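Local coordinates for TTHB210-like domain-containing protein (Thermus thermophilus, PDB 3VG8), which is of unknown function but is controlled by the sigma-E/anti-sigma-E regulatory system and assembles into a homodecamer, at the interface of chains A and B and the interface of chains A and C. Coordinates in Å, arbitrary orientation; residue numbers count along the deposited sequence, not the author numbering. Chains: chain A/B/C, Hypothetical Protein TTHB210.

Contact 1: the interface of chains A and B. Residues chain A 62, 69; chain B 77, 103-104.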
ATOM      1  N   ASP A  62      16.587  -1.038 -19.650  1.00 22.60           N
ATOM      2  CA  ASP A  62      17.059  -0.397 -18.422  1.00 28.34           C
ATOM      3  C   ASP A  62      18.234  -1.116 -17.725  1.00 28.85           C
ATOM      4  O   ASP A  62      18.178  -1.387 -16.530  1.00 23.00           O
ATOM      5  CB  ASP A  62      15.866  -0.268 -17.451  1.00 27.88           C
ATOM      6  CG  ASP A  62      16.182   0.579 -16.223  1.00 24.41           C
ATOM      7  OD1 ASP A  62      16.831   1.620 -16.362  1.00 25.87           O
ATOM      8  OD2 ASP A  62      15.764   0.211 -15.114  1.00 30.01           O
ATOM      9  N   ARG A  69      24.508   5.850 -13.427  1.00 42.82           N
ATOM     10  CA  ARG A  69      24.097   7.000 -12.625  1.00 48.16           C
ATOM     11  C   ARG A  69      25.169   7.418 -11.637  1.00 53.01           C
ATOM     12  O   ARG A  69      25.333   8.603 -11.366  1.00 56.76           O
ATOM     13  CB  ARG A  69      22.798   6.716 -11.858  1.00 48.57           C
ATOM     14  CG  ARG A  69      21.529   6.851 -12.696  1.00 53.46           C
ATOM     15  CD  ARG A  69      20.275   6.511 -11.903  1.00 45.27           C
ATOM     16  NE  ARG A  69      19.072   6.759 -12.690  1.00 48.95           N
ATOM     17  CZ  ARG A  69      17.877   6.222 -12.448  1.00 54.36           C
ATOM     18  NH1 ARG A  69      17.708   5.388 -11.424  1.00 50.07           N
ATOM     19  NH2 ARG A  69      16.847   6.512 -13.241  1.00 41.10           N
TER
ATOM     20  N   ASP B  77      21.656   7.558 -18.498  1.00 30.04           N
ATOM     21  CA  ASP B  77      20.913   6.958 -17.398  1.00 25.73           C
ATOM     22  C   ASP B  77      20.895   5.437 -17.501  1.00 23.38           C
ATOM     23  O   ASP B  77      21.149   4.733 -16.532  1.00 28.72           O
ATOM     24  CB  ASP B  77      19.475   7.497 -17.381  1.00 26.86           C
ATOM     25  CG  ASP B  77      18.657   6.932 -16.239  1.00 33.19           C
ATOM     26  OD1 ASP B  77      18.636   7.570 -15.171  1.00 35.88           O
ATOM     27  OD2 ASP B  77      18.045   5.849 -16.390  1.00 30.40           O
ATOM     28  N   SER B 103      15.432   8.474 -17.055  1.00 21.75           N
ATOM     29  CA  SER B 103      15.038   7.190 -16.457  1.00 27.23           C
ATOM     30  C   SER B 103      14.122   6.422 -17.415  1.00 24.61           C
ATOM     31  O   SER B 103      13.555   6.987 -18.351  1.00 26.07           O
ATOM     32  CB  SER B 103      14.296   7.402 -15.137  1.00 25.97           C
ATOM     33  OG  SER B 103      12.957   7.823 -15.357  1.00 30.77           O
ATOM     34  N   VAL B 104      13.947   5.134 -17.165  1.00 26.49           N
ATOM     35  CA  VAL B 104      13.135   4.342 -18.054  1.00 27.33           C
ATOM     36  C   VAL B 104      11.657   4.744 -18.063  1.00 26.74           C
ATOM     37  O   VAL B 104      11.016   4.651 -19.097  1.00 25.70           O
ATOM     38  CB  VAL B 104      13.291   2.821 -17.763  1.00 30.49           C
ATOM     39  CG1 VAL B 104      12.786   2.475 -16.358  1.00 26.87           C
ATOM     40  CG2 VAL B 104      12.545   2.032 -18.824  1.00 29.68           C
TER
HETATM   41  O   HOH W   1      16.169   3.966 -15.558  1.00 27.11           O
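Helix 65-71 of chain A and the loop at A:Asp62 meet a loop at B:Asp77 and the start of helix 104-111 of chain B, in a part of a two-fold symmetric interface, where it has a twin with the chains exchanged. A:Arg69 carries the charge pairing. Its chain runs extended from CG to NE, alongside B:Asp77 and pointing the same way, and two guanidinium nitrogens close on one carboxylate oxygen. A:Arg69 NE donates to B:Asp77 OD1 at 2.6 Å, forming the salt bridge, and its NH2 donates to the same OD1 at 2.8 Å. Both bonds are bent, as sharing one acceptor demands. The two planes stand 67° apart: NE comes from above the carboxylate, whereas NH2 uses the syn lone pair of OD1. B:Asp77 has CG anti to its own backbone N (chi1 -179°), which carries the carboxylate towards chain A. Arginine suits this place because a long arm with several N-H groups can span the interface and still grip one atom twice. At the guanidinium edge, in its plane, B:Ser103 CB lies 3.3 Å from A:Arg69 NH2.

The second carboxylate oxygen is served by water 1, 2.8 Å from B:Asp77 OD2 and 2.6 Å from A:Asp62 OD1. A:Asp62 OD1 and B:Asp77 OD2 are 4.4 Å apart, and the water probably eases their repulsion by donating to each. A:Asp62 has a left-handed backbone, which aspartate tolerates fairly well, and its side chain crosses that of B:Val104 at about a right angle, with A:Asp62 CG 3.9 Å from B:Val104 CG1. The backbone N of B:Val104, at the helix's first turn, lies 3.0 Å from water 1.

Contact 2: the interface of chains A and C. Residues chain A 23, 25, 28; chain C 82-85, 87.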
ATOM      1  N   VAL A  23      33.666  -5.426 -11.865  1.00 32.27           N
ATOM      2  CA  VAL A  23      32.265  -5.725 -12.136  1.00 33.53           C
ATOM      3  C   VAL A  23      31.618  -6.246 -10.854  1.00 36.43           C
ATOM      4  O   VAL A  23      32.267  -6.939 -10.071  1.00 29.29           O
ATOM      5  CB  VAL A  23      32.090  -6.796 -13.232  1.00 38.54           C
ATOM      6  CG1 VAL A  23      32.592  -8.185 -12.725  1.00 29.47           C
ATOM      7  CG2 VAL A  23      30.610  -6.876 -13.622  1.00 32.88           C
ATOM      8  N   PRO A  25      29.666  -8.790  -9.227  1.00 30.02           N
ATOM      9  CA  PRO A  25      29.285 -10.140  -9.663  1.00 26.93           C
ATOM     10  C   PRO A  25      27.802 -10.441  -9.689  1.00 26.00           C
ATOM     11  O   PRO A  25      27.359 -11.231 -10.503  1.00 31.31           O
ATOM     12  CB  PRO A  25      30.062 -11.059  -8.712  1.00 24.53           C
ATOM     13  CG  PRO A  25      30.195 -10.234  -7.481  1.00 29.65           C
ATOM     14  CD  PRO A  25      30.489  -8.841  -8.015  1.00 26.37           C
ATOM     15  N   LEU A  28      26.477 -10.228 -13.239  1.00 29.05           N
ATOM     16  CA  LEU A  28      26.982 -10.994 -14.368  1.00 31.46           C
ATOM     17  C   LEU A  28      25.784 -11.655 -15.052  1.00 33.35           C
ATOM     18  O   LEU A  28      24.744 -11.848 -14.440  1.00 28.13           O
ATOM     19  CB  LEU A  28      27.982 -12.069 -13.905  1.00 28.16           C
ATOM     20  CG  LEU A  28      29.323 -11.538 -13.378  1.00 35.81           C
ATOM     21  CD1 LEU A  28      30.148 -12.671 -12.758  1.00 25.41           C
ATOM     22  CD2 LEU A  28      30.080 -10.867 -14.533  1.00 31.19           C
TER
ATOM     23  N   ILE C  82      27.893 -15.335  -3.503  1.00 28.79           N
ATOM     24  CA  ILE C  82      27.663 -14.935  -4.885  1.00 27.33           C
ATOM     25  C   ILE C  82      28.593 -15.603  -5.903  1.00 30.26           C
ATOM     26  O   ILE C  82      29.804 -15.583  -5.742  1.00 29.75           O
ATOM     27  CB  ILE C  82      27.854 -13.401  -5.020  1.00 24.79           C
ATOM     28  CG1 ILE C  82      26.998 -12.675  -3.971  1.00 25.95           C
ATOM     29  CG2 ILE C  82      27.556 -12.935  -6.463  1.00 16.81           C
ATOM     30  CD1 ILE C  82      25.521 -13.073  -3.944  1.00 25.30           C
ATOM     31  N   PRO C  83      28.032 -16.212  -6.959  1.00 29.01           N
ATOM     32  CA  PRO C  83      28.931 -16.835  -7.933  1.00 28.15           C
ATOM     33  C   PRO C  83      29.551 -15.757  -8.824  1.00 37.93           C
ATOM     34  O   PRO C  83      28.945 -14.695  -9.038  1.00 37.42           O
ATOM     35  CB  PRO C  83      28.013 -17.779  -8.703  1.00 26.29           C
ATOM     36  CG  PRO C  83      26.631 -17.105  -8.606  1.00 26.35           C
ATOM     37  CD  PRO C  83      26.634 -16.650  -7.155  1.00 29.51           C
ATOM     38  N   SER C  84      30.756 -16.025  -9.323  1.00 37.61           N
ATOM     39  CA  SER C  84      31.471 -15.090 -10.201  1.00 43.18           C
ATOM     40  C   SER C  84      32.372 -15.760 -11.233  1.00 46.42           C
ATOM     41  O   SER C  84      32.993 -16.793 -10.974  1.00 43.18           O
ATOM     42  CB  SER C  84      32.346 -14.137  -9.394  1.00 45.61           C
ATOM     43  OG  SER C  84      33.166 -13.384 -10.272  1.00 46.58           O
ATOM     44  N   GLY C  85      32.455 -15.138 -12.402  1.00 53.26           N
ATOM     45  CA  GLY C  85      33.285 -15.657 -13.469  1.00 45.58           C
ATOM     46  C   GLY C  85      32.689 -16.891 -14.102  1.00 43.21           C
ATOM     47  O   GLY C  85      31.680 -17.418 -13.635  1.00 48.37           O
ATOM     48  N   HIS C  87      35.117 -14.646 -16.788  1.00 35.18           N
ATOM     49  CA  HIS C  87      35.040 -13.482 -17.670  1.00 38.05           C
ATOM     50  C   HIS C  87      36.448 -12.867 -17.676  1.00 40.43           C
ATOM     51  O   HIS C  87      37.321 -13.303 -16.914  1.00 34.74           O
ATOM     52  CB  HIS C  87      34.006 -12.472 -17.136  1.00 36.91           C
ATOM     53  CG  HIS C  87      34.266 -12.035 -15.731  1.00 30.76           C
ATOM     54  ND1 HIS C  87      35.338 -11.239 -15.385  1.00 37.00           N
ATOM     55  CD2 HIS C  87      33.616 -12.316 -14.578  1.00 30.69           C
ATOM     56  CE1 HIS C  87      35.339 -11.050 -14.077  1.00 34.78           C
ATOM     57  NE2 HIS C  87      34.303 -11.691 -13.563  1.00 36.47           N
TER
HETATM   58  O   HOH W   2      26.455 -13.799  -9.647  1.00 39.97           O
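A:Leu28 pushes its forked end between C:Gly85 and C:His87, the main apolar contact in this meeting of two TTHB210-like family subunits. The leucine follows the short 3-10 helix 25-27 of chain A; its partners are the end of strand 78-84 of chain C and the loop beyond. With CG anti to the carbonyl carbon (chi1 -69°) the branch swings towards chain C, and chi2 of 172° places the two methyls. A:Leu28 CD1 packs on the backbone, 3.4 Å from C:Gly85 N and 3.8 Å from C:Ser84 CA, and also borders the imidazole; CD2 of A:Leu28 packs on that ring, 3.8 Å from C:His87 CD2. Leucine suits the spot because its branch can face two surfaces at once. Glycine suits its own because it takes the positive phi of 73° easily, and CD1 rests against its backbone N.

C:His87 crosses A:Leu28 at about a right angle and also meets A:Val23, which comes from the opposite direction and brings CG1 to 4.0 Å from C:His87 NE2. The imidazole thus touches two aliphatic residues of chain A with different ring atoms, a task for a flat group of some breadth. An alanine at C:His87 would probably leave the CD2 methyl of A:Leu28 and CG1 of A:Val23 without their packing partner and open a gap between the loops.

A:Pro25, opening the 3-10 helix, offers a rigid ring to the strand. It crosses C:Ile82 at about a right angle, its CB 3.9 Å from C:Ile82 CG2, and the same CB also packs on C:Ser84 CB. The backbones are joined through solvent: water 2 lies 2.9 Å from A:Pro25 O and 2.7 Å from C:Pro83 O. Carbonyl oxygens accept, so the water probably donates to both, stitching the 3-10 helix to the strand end.

The C-alpha centres of contact 1 and contact 2 lie about 22 Å apart, and chain A serves both with different segments: residues 62 and 69 in the first, residues 23, 25 and 28 in the second. The partner sides draw on the same region of the fold in different copies: the residue before the strand that starts at 78 in chain B, and the end of strand 78-84 with the loop after it in chain C. Contact 1 belongs to a two-fold interface, contact 2 to one that is not an exact two-fold. Two unlike interfaces would let two-fold pairs be linked onward, consistent with a homodecamer.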